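Local coordinates for endoglucanase A (Clostridium acetobutylicum, PDB 3IK2), which probably hydrolyses internal beta-1,4-glucosidic bonds of cellulose and related glucans, as a glycoside hydrolase family 44 endoglucanase with a TIM-like barrel, at residues N403-N408 and G438-I443; Q25-A30 and D390-V395; N179-W184 and S199-K204; W250-Y255 and L274-Y279. All coordinates share one frame; numbering follows the deposited sequence.

Interaction 1: residues N403-N408 and G438-I443; sequences NNYDGN and GNKMDI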
# COMPACT_ATOMS: atom_id res chain seq x y z
N ASN A 403 -0.32 16.46 0.60
CA ASN A 403 0.94 16.90 -0.02
C ASN A 403 0.85 17.87 -1.20
O ASN A 403 1.85 18.22 -1.82
CB ASN A 403 1.77 15.69 -0.45
CG ASN A 403 2.13 14.83 0.72
OD1 ASN A 403 2.76 15.31 1.66
ND2 ASN A 403 1.70 13.57 0.70
N ASN A 404 -0.34 18.31 -1.51
CA ASN A 404 -0.47 19.39 -2.46
C ASN A 404 -1.80 20.08 -2.25
O ASN A 404 -2.61 20.15 -3.15
CB ASN A 404 -0.30 18.87 -3.89
CG ASN A 404 -0.29 19.99 -4.91
OD1 ASN A 404 0.00 21.13 -4.58
ND2 ASN A 404 -0.59 19.65 -6.15
N TYR A 405 -2.04 20.53 -1.03
CA TYR A 405 -3.35 21.10 -0.68
C TYR A 405 -3.55 22.50 -1.27
O TYR A 405 -4.68 22.90 -1.56
CB TYR A 405 -3.53 21.13 0.84
CG TYR A 405 -2.40 21.80 1.58
CD1 TYR A 405 -2.46 23.15 1.89
CD2 TYR A 405 -1.28 21.09 1.98
CE1 TYR A 405 -1.43 23.77 2.58
CE2 TYR A 405 -0.26 21.71 2.67
CZ TYR A 405 -0.34 23.04 2.97
OH TYR A 405 0.70 23.65 3.64
N ASP A 406 -2.46 23.22 -1.46
CA ASP A 406 -2.54 24.59 -1.95
C ASP A 406 -2.17 24.70 -3.43
O ASP A 406 -2.08 25.81 -3.95
CB ASP A 406 -1.65 25.51 -1.10
CG ASP A 406 -0.18 25.16 -1.23
OD1 ASP A 406 0.13 24.23 -2.02
OD2 ASP A 406 0.64 25.80 -0.51
N GLY A 407 -1.95 23.57 -4.10
CA GLY A 407 -1.56 23.58 -5.51
C GLY A 407 -0.11 24.01 -5.72
O GLY A 407 0.34 24.17 -6.86
N ASN A 408 0.62 24.21 -4.62
CA ASN A 408 2.02 24.61 -4.68
C ASN A 408 2.91 23.55 -4.06
O ASN A 408 4.03 23.83 -3.67
CB ASN A 408 2.22 25.93 -3.95
CG ASN A 408 1.56 27.11 -4.67
OD1 ASN A 408 0.94 27.96 -4.03
ND2 ASN A 408 1.69 27.15 -6.00
N GLY A 438 10.45 24.42 12.36
CA GLY A 438 9.67 24.66 13.58
C GLY A 438 8.57 25.72 13.51
O GLY A 438 7.66 25.73 14.34
N ASN A 439 8.64 26.58 12.49
CA ASN A 439 7.61 27.60 12.28
C ASN A 439 6.18 27.05 12.15
O ASN A 439 5.23 27.77 12.45
CB ASN A 439 7.95 28.52 11.08
CG ASN A 439 7.05 29.78 11.01
OD1 ASN A 439 6.96 30.59 11.95
ND2 ASN A 439 6.41 29.97 9.87
N LYS A 440 6.04 25.77 11.76
CA LYS A 440 4.71 25.25 11.41
C LYS A 440 4.22 23.89 11.96
O LYS A 440 4.98 22.94 12.12
CB LYS A 440 4.52 25.28 9.90
CG LYS A 440 4.98 24.08 9.19
CD LYS A 440 4.38 24.17 7.83
CE LYS A 440 5.18 23.33 6.91
NZ LYS A 440 4.42 23.20 5.68
N MET A 441 2.92 23.83 12.18
CA MET A 441 2.23 22.61 12.52
C MET A 441 1.11 22.34 11.52
O MET A 441 0.42 23.27 11.11
CB MET A 441 1.67 22.66 13.95
CG MET A 441 0.74 21.49 14.20
SD MET A 441 0.04 21.34 15.81
CE MET A 441 -0.35 23.01 16.26
N ASP A 442 0.95 21.08 11.14
CA ASP A 442 -0.03 20.66 10.14
C ASP A 442 -1.03 19.77 10.82
O ASP A 442 -0.65 18.90 11.60
CB ASP A 442 0.63 19.92 8.98
CG ASP A 442 1.39 20.85 8.06
OD1 ASP A 442 0.78 21.48 7.18
OD2 ASP A 442 2.61 20.95 8.24
N ILE A 443 -2.31 20.03 10.56
CA ILE A 443 -3.37 19.27 11.21
C ILE A 443 -4.34 18.81 10.13
O ILE A 443 -4.76 19.60 9.30
CB ILE A 443 -4.09 20.09 12.30
CG1 ILE A 443 -3.09 20.71 13.28
CG2 ILE A 443 -5.04 19.20 13.09
CD1 ILE A 443 -3.67 21.84 14.13
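Tyr405 carries its ring between its own backbone N and carbonyl carbon (chi1 53°), which swings the phenol out of the loop, while Asp442 sets its carboxylate beside its backbone N (chi1 -74°), so that the two side chains converge from loop and strand. They cross at nearly a right angle, with ring and carboxylate planes 63° apart. The meeting is a loose polar one: Tyr405 OH lies 4.2 Å from Asp442 OD1, and the same hydroxyl oxygen, Tyr405 OH, stands 4.3 Å from Lys440 NZ, too far in both cases for a hydrogen bond. Lys440 and Asp442, two residues apart on the strand, both direct their side chains at the loop. The extended Lys440 brings its NZ to 3.9 Å from Asp442 OD2, a long salt bridge that places positive charge close to the phenol oxygen. The firmer partner of Asp442 is His506 on the adjacent strand 503-510, whose NE2 is hydrogen-bonded to OD1; the His506 ring also meets that of Tyr405, and Trp472 packs edge-to-face with the tyrosine. Behind Tyr405 the loop is folded by an Asx turn, in which Asp406 OD1 accepts from Asn408 N at 2.6 Å, the donor sitting above the carboxylate plane. Gly407, with its positive phi, lies inside this turn. The contact illustrates how two domains can meet through an aromatic residue: the loop leaving helix 393-403, the last of the TIM-like barrel, lays a tyrosine against one face of the antiparallel strands 440-447 and 503-510 of the beta domain.

Interaction 2: residues Q25-A30 and D390-V395; sequences QDFSNA and DKNNYV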
# COMPACT_ATOMS: atom_id res chain seq x y z
N GLN A 25 -1.55 2.93 -9.44
CA GLN A 25 -2.13 3.52 -10.64
C GLN A 25 -1.94 5.01 -10.56
O GLN A 25 -2.33 5.64 -9.58
CB GLN A 25 -3.64 3.16 -10.82
CG GLN A 25 -3.92 1.70 -11.27
CD GLN A 25 -3.90 0.73 -10.10
OE1 GLN A 25 -4.16 1.12 -8.96
NE2 GLN A 25 -3.54 -0.52 -10.37
N ASP A 26 -1.35 5.58 -11.61
CA ASP A 26 -1.18 7.02 -11.67
C ASP A 26 -2.49 7.83 -11.67
O ASP A 26 -3.45 7.45 -12.28
CB ASP A 26 -0.31 7.42 -12.85
CG ASP A 26 1.15 7.06 -12.62
OD1 ASP A 26 1.64 7.22 -11.45
OD2 ASP A 26 1.77 6.58 -13.58
N PHE A 27 -2.43 8.97 -11.00
CA PHE A 27 -3.52 9.92 -10.90
C PHE A 27 -3.35 11.06 -11.87
O PHE A 27 -2.22 11.56 -12.08
CB PHE A 27 -3.54 10.47 -9.50
CG PHE A 27 -3.80 9.43 -8.44
CD1 PHE A 27 -2.89 9.24 -7.40
CD2 PHE A 27 -4.96 8.66 -8.48
CE1 PHE A 27 -3.14 8.31 -6.39
CE2 PHE A 27 -5.22 7.70 -7.48
CZ PHE A 27 -4.30 7.53 -6.44
N SER A 28 -4.46 11.47 -12.47
CA SER A 28 -4.43 12.61 -13.40
C SER A 28 -3.91 13.86 -12.70
O SER A 28 -3.13 14.62 -13.28
CB SER A 28 -5.82 12.86 -14.05
OG SER A 28 -6.82 12.96 -13.04
N ASN A 29 -4.33 14.08 -11.45
CA ASN A 29 -3.84 15.25 -10.69
C ASN A 29 -3.73 15.07 -9.16
O ASN A 29 -4.41 15.74 -8.39
CB ASN A 29 -4.68 16.50 -11.02
CG ASN A 29 -4.05 17.78 -10.50
OD1 ASN A 29 -2.83 17.84 -10.26
ND2 ASN A 29 -4.88 18.80 -10.32
N ALA A 30 -2.88 14.15 -8.72
CA ALA A 30 -2.67 13.92 -7.30
C ALA A 30 -1.22 13.58 -7.03
O ALA A 30 -0.63 12.71 -7.71
CB ALA A 30 -3.59 12.85 -6.78
N ASP A 390 -10.73 4.71 -12.74
CA ASP A 390 -10.19 6.07 -12.56
C ASP A 390 -11.26 7.13 -12.25
O ASP A 390 -11.02 8.33 -12.38
CB ASP A 390 -9.38 6.51 -13.78
CG ASP A 390 -8.21 5.59 -14.08
OD1 ASP A 390 -7.51 5.15 -13.15
OD2 ASP A 390 -7.99 5.32 -15.28
N LYS A 391 -12.44 6.68 -11.85
CA LYS A 391 -13.44 7.62 -11.31
C LYS A 391 -13.15 7.85 -9.83
O LYS A 391 -13.88 7.39 -8.97
CB LYS A 391 -14.85 7.09 -11.56
CG LYS A 391 -15.21 7.10 -13.08
CD LYS A 391 -16.60 6.55 -13.31
CE LYS A 391 -16.57 5.03 -13.38
NZ LYS A 391 -17.96 4.50 -13.50
N ASN A 392 -12.05 8.56 -9.57
CA ASN A 392 -11.42 8.60 -8.25
C ASN A 392 -11.09 10.00 -7.76
O ASN A 392 -10.10 10.18 -7.01
CB ASN A 392 -10.14 7.74 -8.28
CG ASN A 392 -9.15 8.14 -9.43
OD1 ASN A 392 -9.23 9.23 -10.03
ND2 ASN A 392 -8.20 7.24 -9.71
N ASN A 393 -11.88 10.98 -8.17
CA ASN A 393 -11.61 12.40 -7.87
C ASN A 393 -11.51 12.69 -6.37
O ASN A 393 -10.72 13.53 -5.96
CB ASN A 393 -12.62 13.36 -8.56
CG ASN A 393 -14.09 13.05 -8.20
OD1 ASN A 393 -14.51 11.90 -8.26
ND2 ASN A 393 -14.87 14.09 -7.86
N TYR A 394 -12.31 12.03 -5.56
CA TYR A 394 -12.18 12.22 -4.10
C TYR A 394 -10.99 11.48 -3.47
O TYR A 394 -10.43 11.96 -2.51
CB TYR A 394 -13.48 11.88 -3.38
CG TYR A 394 -14.48 13.03 -3.35
CD1 TYR A 394 -14.47 13.98 -2.32
CD2 TYR A 394 -15.45 13.15 -4.36
CE1 TYR A 394 -15.40 15.03 -2.29
CE2 TYR A 394 -16.38 14.18 -4.34
CZ TYR A 394 -16.36 15.12 -3.31
OH TYR A 394 -17.30 16.15 -3.32
N VAL A 395 -10.61 10.33 -4.02
CA VAL A 395 -9.35 9.70 -3.67
C VAL A 395 -8.19 10.67 -3.99
O VAL A 395 -7.29 10.88 -3.17
CB VAL A 395 -9.15 8.32 -4.36
CG1 VAL A 395 -7.65 7.88 -4.32
CG2 VAL A 395 -10.05 7.25 -3.71
O HOH W 1 -6.12 7.02 -11.65
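The loop bearing Phe27 passes the turn that leads through Asn392 into a helix, and the closest pair of CA atoms, Phe27 CA and Asp390 CA, is 7.9 Å apart. One aromatic ring and one water molecule bridge this gap. Phe27, with CG beside its backbone N (chi1 -62°), offers the CD2 and CE2 rim of its ring to Asn392, whose ND2 lies near the ring plane, 3.7 Å from Phe27 CD2. Because the amide nitrogen arrives at the edge and the two planes stand 69° apart, this is not an amide-to-face contact. Farther round the ring, Val395 CG1 approaches Phe27 CZ obliquely at 4.0 Å, the two side chains crossing at roughly a right angle. Gln25 O lies over one face of the ring, 3.9 Å above its centre. The water takes three bonds: it donates to Asp26 O and to Asp390 OD1, each at 2.8 Å, and accepts from Asn392 ND2 at 2.9 Å, thereby tying a main-chain carbonyl of the first segment to two side chains of the second. The amide of Asn392 is held further by Glu386, which accepts from ND2, and by Gln396, which donates to OD1; together with the water these bonds should fix its rotation. The contact belongs to the closure of a TIM-like barrel: the loop after strand 22-23, the first of eight, meets the start of helix 393-403, which follows the eighth strand, 379-384, beside the seam between first and last strands.

Interaction 3: residues N179-W184 and S199-K204; sequences NEPSLW and SEVLDK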
# COMPACT_ATOMS: atom_id res chain seq x y z
N ASN A 179 3.21 -12.05 -5.82
CA ASN A 179 1.95 -11.44 -5.46
C ASN A 179 0.92 -12.45 -5.01
O ASN A 179 0.71 -13.43 -5.69
CB ASN A 179 1.40 -10.67 -6.66
CG ASN A 179 0.09 -9.99 -6.36
OD1 ASN A 179 0.05 -9.01 -5.63
ND2 ASN A 179 -1.01 -10.51 -6.92
N GLU A 180 0.27 -12.20 -3.88
CA GLU A 180 -0.83 -13.07 -3.41
C GLU A 180 -0.67 -14.58 -3.67
O GLU A 180 -1.50 -15.20 -4.33
CB GLU A 180 -2.18 -12.57 -3.93
CG GLU A 180 -2.44 -11.13 -3.51
CD GLU A 180 -3.75 -10.63 -3.95
OE1 GLU A 180 -4.48 -11.38 -4.65
OE2 GLU A 180 -4.07 -9.47 -3.60
N PRO A 181 0.39 -15.16 -3.08
CA PRO A 181 0.80 -16.55 -3.31
C PRO A 181 -0.24 -17.63 -2.94
O PRO A 181 -0.32 -18.66 -3.62
CB PRO A 181 2.08 -16.67 -2.47
CG PRO A 181 1.95 -15.63 -1.45
CD PRO A 181 1.28 -14.49 -2.11
N SER A 182 -1.02 -17.41 -1.87
CA SER A 182 -2.07 -18.38 -1.52
C SER A 182 -3.23 -18.35 -2.53
O SER A 182 -4.06 -19.26 -2.56
CB SER A 182 -2.55 -18.16 -0.07
OG SER A 182 -3.49 -17.10 0.06
N LEU A 183 -3.28 -17.31 -3.37
CA LEU A 183 -4.25 -17.28 -4.45
C LEU A 183 -3.68 -17.76 -5.78
O LEU A 183 -4.37 -17.73 -6.77
CB LEU A 183 -4.83 -15.86 -4.61
CG LEU A 183 -5.70 -15.38 -3.46
CD1 LEU A 183 -6.43 -14.07 -3.86
CD2 LEU A 183 -6.67 -16.48 -3.06
N TRP A 184 -2.44 -18.23 -5.82
CA TRP A 184 -1.88 -18.70 -7.10
C TRP A 184 -2.77 -19.71 -7.81
O TRP A 184 -2.95 -19.59 -9.00
CB TRP A 184 -0.48 -19.28 -6.95
CG TRP A 184 0.61 -18.26 -6.78
CD1 TRP A 184 0.58 -16.94 -7.17
CD2 TRP A 184 1.89 -18.48 -6.20
NE1 TRP A 184 1.75 -16.32 -6.84
CE2 TRP A 184 2.59 -17.24 -6.26
CE3 TRP A 184 2.51 -19.58 -5.61
CZ2 TRP A 184 3.89 -17.08 -5.76
CZ3 TRP A 184 3.82 -19.41 -5.08
CH2 TRP A 184 4.48 -18.18 -5.17
N SER A 199 5.11 -24.01 3.72
CA SER A 199 6.55 -24.27 3.50
C SER A 199 7.04 -23.79 2.11
O SER A 199 8.18 -23.31 1.98
CB SER A 199 6.85 -25.76 3.67
OG SER A 199 6.30 -26.48 2.59
N GLU A 200 6.19 -23.92 1.10
CA GLU A 200 6.51 -23.45 -0.24
C GLU A 200 6.69 -21.92 -0.29
O GLU A 200 7.71 -21.42 -0.78
CB GLU A 200 5.45 -23.91 -1.25
CG GLU A 200 5.56 -23.21 -2.61
CD GLU A 200 4.44 -23.59 -3.60
OE1 GLU A 200 3.47 -24.25 -3.18
OE2 GLU A 200 4.53 -23.19 -4.78
N VAL A 201 5.71 -21.18 0.23
CA VAL A 201 5.82 -19.71 0.26
C VAL A 201 7.07 -19.20 1.01
O VAL A 201 7.76 -18.28 0.54
CB VAL A 201 4.52 -19.01 0.77
CG1 VAL A 201 4.37 -19.11 2.25
CG2 VAL A 201 4.53 -17.52 0.38
N LEU A 202 7.32 -19.79 2.18
CA LEU A 202 8.49 -19.47 2.99
C LEU A 202 9.78 -19.67 2.16
O LEU A 202 10.63 -18.80 2.11
CB LEU A 202 8.50 -20.38 4.23
CG LEU A 202 9.75 -20.37 5.12
CD1 LEU A 202 10.01 -18.96 5.71
CD2 LEU A 202 9.65 -21.43 6.23
N ASP A 203 9.88 -20.83 1.52
CA ASP A 203 11.06 -21.23 0.75
C ASP A 203 11.28 -20.33 -0.47
O ASP A 203 12.39 -19.84 -0.70
CB ASP A 203 10.93 -22.70 0.32
CG ASP A 203 11.97 -23.11 -0.70
OD1 ASP A 203 11.58 -23.54 -1.81
OD2 ASP A 203 13.18 -23.01 -0.41
N LYS A 204 10.21 -20.09 -1.22
CA LYS A 204 10.28 -19.22 -2.40
C LYS A 204 10.56 -17.78 -2.04
O LYS A 204 11.41 -17.13 -2.65
CB LYS A 204 9.00 -19.33 -3.22
CG LYS A 204 9.04 -20.48 -4.22
CD LYS A 204 7.67 -20.69 -4.82
CE LYS A 204 7.74 -21.65 -6.02
NZ LYS A 204 6.41 -21.77 -6.66
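Glu200 is the first residue of helical segment 199-204 to reach across, its chain extended so that OE2 lies at the edge of the Trp184 ring, 3.9 Å from CZ3. Carboxylate and indole planes are 52° apart. Next comes Val201, whose CA stands 6.9 Å from that of Pro181; its CG2, anti to the backbone N, presses on the proline ring, with 3.7 Å between Val201 CG2 and Pro181 CG. One helical turn beyond Glu200, Lys204 runs out fully extended to meet the tryptophan head-on, the two side chains pointing toward each other from opposite directions. Its CD lies 4.1 Å from Trp184 CH2, and Lys204 NZ approaches the six-membered ring obliquely, ending 3.0 Å from Glu200 OE2 in a salt bridge that uses the anti lone pair of that oxygen. Glu200 OE2 is shared with His192, and Lys204 NZ with the carbonyl of Ala105, so the ion pair is gripped from outside as well. The indole is backed on one face by its own segment: Pro181 CA sits 3.5 Å above the ring plane, over its centre. The whole is a beta-alpha connection of a TIM-like barrel, in which the loop leaving strand 174-177 makes a short 3-10 turn at residues 181-183 and packs on helix 198-215, the helix leading to the next barrel strand.

Interaction 4: residues W250-Y255 and L274-Y279; sequences WFIDYY and LDLHWY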
# COMPACT_ATOMS: atom_id res chain seq x y z
N TRP A 250 -1.35 -17.33 14.15
CA TRP A 250 -1.71 -17.22 12.74
C TRP A 250 -0.51 -17.34 11.83
O TRP A 250 0.63 -17.47 12.31
CB TRP A 250 -2.54 -15.94 12.44
CG TRP A 250 -1.89 -14.59 12.75
CD1 TRP A 250 -0.77 -14.35 13.50
CD2 TRP A 250 -2.39 -13.29 12.37
NE1 TRP A 250 -0.51 -13.00 13.57
CE2 TRP A 250 -1.50 -12.33 12.90
CE3 TRP A 250 -3.50 -12.85 11.63
CZ2 TRP A 250 -1.69 -10.93 12.72
CZ3 TRP A 250 -3.68 -11.45 11.44
CH2 TRP A 250 -2.77 -10.53 11.99
N PHE A 251 -0.75 -17.35 10.52
CA PHE A 251 0.31 -17.58 9.54
C PHE A 251 1.34 -16.46 9.58
O PHE A 251 2.49 -16.71 9.34
CB PHE A 251 -0.26 -17.82 8.11
CG PHE A 251 0.80 -17.75 7.02
CD1 PHE A 251 1.53 -18.89 6.67
CD2 PHE A 251 1.08 -16.54 6.36
CE1 PHE A 251 2.53 -18.82 5.66
CE2 PHE A 251 2.09 -16.48 5.37
CZ PHE A 251 2.79 -17.60 5.02
N ILE A 252 0.93 -15.23 9.89
CA ILE A 252 1.86 -14.09 10.04
C ILE A 252 3.03 -14.34 11.01
O ILE A 252 4.18 -13.99 10.70
CB ILE A 252 1.09 -12.71 10.28
CG1 ILE A 252 0.52 -12.19 8.94
CG2 ILE A 252 2.01 -11.67 10.99
CD1 ILE A 252 -0.42 -10.99 9.01
N ASP A 253 2.73 -14.96 12.16
CA ASP A 253 3.74 -15.38 13.16
C ASP A 253 4.69 -16.46 12.59
O ASP A 253 5.88 -16.36 12.71
CB ASP A 253 3.05 -15.96 14.42
CG ASP A 253 2.27 -14.90 15.20
OD1 ASP A 253 2.49 -13.70 14.97
OD2 ASP A 253 1.42 -15.29 16.04
N TYR A 254 4.12 -17.50 12.00
CA TYR A 254 4.89 -18.52 11.31
C TYR A 254 5.83 -17.88 10.31
O TYR A 254 7.01 -18.24 10.25
CB TYR A 254 3.97 -19.50 10.60
CG TYR A 254 4.66 -20.45 9.61
CD1 TYR A 254 5.29 -21.62 10.03
CD2 TYR A 254 4.68 -20.15 8.24
CE1 TYR A 254 5.94 -22.47 9.08
CE2 TYR A 254 5.29 -20.98 7.31
CZ TYR A 254 5.91 -22.14 7.74
OH TYR A 254 6.49 -22.93 6.78
N TYR A 255 5.28 -16.98 9.50
CA TYR A 255 6.04 -16.38 8.42
C TYR A 255 7.17 -15.50 8.95
O TYR A 255 8.31 -15.66 8.51
CB TYR A 255 5.13 -15.60 7.46
CG TYR A 255 5.89 -14.96 6.30
CD1 TYR A 255 6.32 -15.72 5.22
CD2 TYR A 255 6.17 -13.59 6.30
CE1 TYR A 255 7.02 -15.15 4.16
CE2 TYR A 255 6.87 -13.00 5.26
CZ TYR A 255 7.28 -13.78 4.18
OH TYR A 255 7.96 -13.19 3.15
N LEU A 274 7.06 -6.65 5.86
CA LEU A 274 5.92 -7.55 5.85
C LEU A 274 4.85 -6.89 4.99
O LEU A 274 4.33 -5.82 5.34
CB LEU A 274 5.38 -7.81 7.27
CG LEU A 274 4.16 -8.76 7.30
CD1 LEU A 274 4.58 -10.21 6.95
CD2 LEU A 274 3.42 -8.69 8.63
N ASP A 275 4.56 -7.48 3.83
CA ASP A 275 3.68 -6.83 2.87
C ASP A 275 2.31 -7.49 2.79
O ASP A 275 2.19 -8.70 2.66
CB ASP A 275 4.35 -6.76 1.51
CG ASP A 275 3.53 -5.99 0.49
OD1 ASP A 275 3.14 -4.82 0.75
OD2 ASP A 275 3.29 -6.54 -0.60
N LEU A 276 1.29 -6.66 2.86
CA LEU A 276 -0.08 -7.11 3.07
C LEU A 276 -0.98 -6.33 2.12
O LEU A 276 -0.67 -5.21 1.76
CB LEU A 276 -0.47 -6.80 4.53
CG LEU A 276 -0.30 -7.78 5.70
CD1 LEU A 276 0.75 -8.87 5.58
CD2 LEU A 276 -0.26 -7.10 7.09
N HIS A 277 -2.09 -6.95 1.72
CA HIS A 277 -3.16 -6.28 1.03
C HIS A 277 -4.37 -6.20 1.94
O HIS A 277 -4.63 -7.11 2.71
CB HIS A 277 -3.50 -6.98 -0.29
CG HIS A 277 -2.36 -7.03 -1.24
ND1 HIS A 277 -2.37 -7.79 -2.39
CD2 HIS A 277 -1.14 -6.43 -1.20
CE1 HIS A 277 -1.22 -7.65 -3.02
NE2 HIS A 277 -0.45 -6.84 -2.31
N TRP A 278 -5.10 -5.09 1.87
CA TRP A 278 -6.22 -4.87 2.76
C TRP A 278 -7.34 -4.19 2.01
O TRP A 278 -7.33 -2.97 1.81
CB TRP A 278 -5.79 -4.03 3.95
CG TRP A 278 -6.82 -3.91 5.08
CD1 TRP A 278 -7.45 -2.77 5.48
CD2 TRP A 278 -7.28 -4.95 5.94
NE1 TRP A 278 -8.27 -3.04 6.55
CE2 TRP A 278 -8.18 -4.37 6.85
CE3 TRP A 278 -7.02 -6.32 6.03
CZ2 TRP A 278 -8.84 -5.12 7.85
CZ3 TRP A 278 -7.67 -7.07 7.02
CH2 TRP A 278 -8.56 -6.46 7.91
N TYR A 279 -8.27 -5.00 1.54
CA TYR A 279 -9.50 -4.51 0.98
C TYR A 279 -10.50 -4.80 2.06
O TYR A 279 -10.73 -5.96 2.37
CB TYR A 279 -9.86 -5.24 -0.31
CG TYR A 279 -8.88 -4.98 -1.43
CD1 TYR A 279 -9.01 -3.85 -2.27
CD2 TYR A 279 -7.81 -5.85 -1.67
CE1 TYR A 279 -8.10 -3.61 -3.33
CE2 TYR A 279 -6.89 -5.61 -2.72
CZ TYR A 279 -7.04 -4.48 -3.53
OH TYR A 279 -6.13 -4.26 -4.58
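Ile252 and Tyr255, one helical turn apart, face Leu274 and Leu276 in a beta-alpha-beta crossover of the TIM-like barrel: helix 251-266 links strand 220-226 to its parallel neighbour 273-278. The axis of helical segment 251-255 runs nearly antiparallel to that of strand segment 274-278, at 155° and 11.2 Å, a separation bridged entirely by apolar groups. Three side-chain pairings, each with its own orientation, make the contact. Ile252 and Leu274 stand roughly perpendicular, the isoleucine offering its CG2 branch, which comes within 4.1 Å of Leu274 CD2. The other branch of Ile252 reaches farther along the strand and meets Leu276 tip to tip, CD1 against CD1. Tyr255 and Leu274 lie alongside, pointing opposite ways, and Leu274 CD1 comes obliquely to the ring, 3.8 Å from Tyr255 CD2. Leu274 is thus wedged between two helix residues, its CD1 on the tyrosine and its CD2 on the isoleucine. The torsions of Leu276 (chi1 -92°, chi2 24°) lie off the staggered values, which may mean strain or an uncertain fit of its end at this resolution. Beyond the leucine, Tyr255 OH is hydrogen-bonded to Asp205 of helix 198-215, so one residue serves the apolar layer with its ring and a polar link between helices with its hydroxyl. Trp250, at the N-cap position, shelters the isoleucine from another side, and Ser338 holds its indole nitrogen. Ile252 CB lies 3.6 Å above the Trp250 ring plane, displaced toward the rim of the indole.

Interactions 2, 3 and 4 belong to the barrel, whereas interaction 1 lies where the barrel's last helix gives way to the beta domain. Helix 393-403 links interactions 1 and 2: the second lies at its start, the first just beyond its end. Interactions 3 and 4, with centres about 12 Å apart, touch directly, through Glu180 OE2 and His277 ND1 and through Val201 against Phe251. All four are buried, but the centre of interaction 4 lies nearest that of the chain, at about 13 Å, and interaction 1 farthest, at about 23 Å. Interaction 4 is wholly apolar; interaction 3 adds an ion pair beside an indole; interaction 2 combines an aromatic ring with a bridging water; interaction 1 is small and polar.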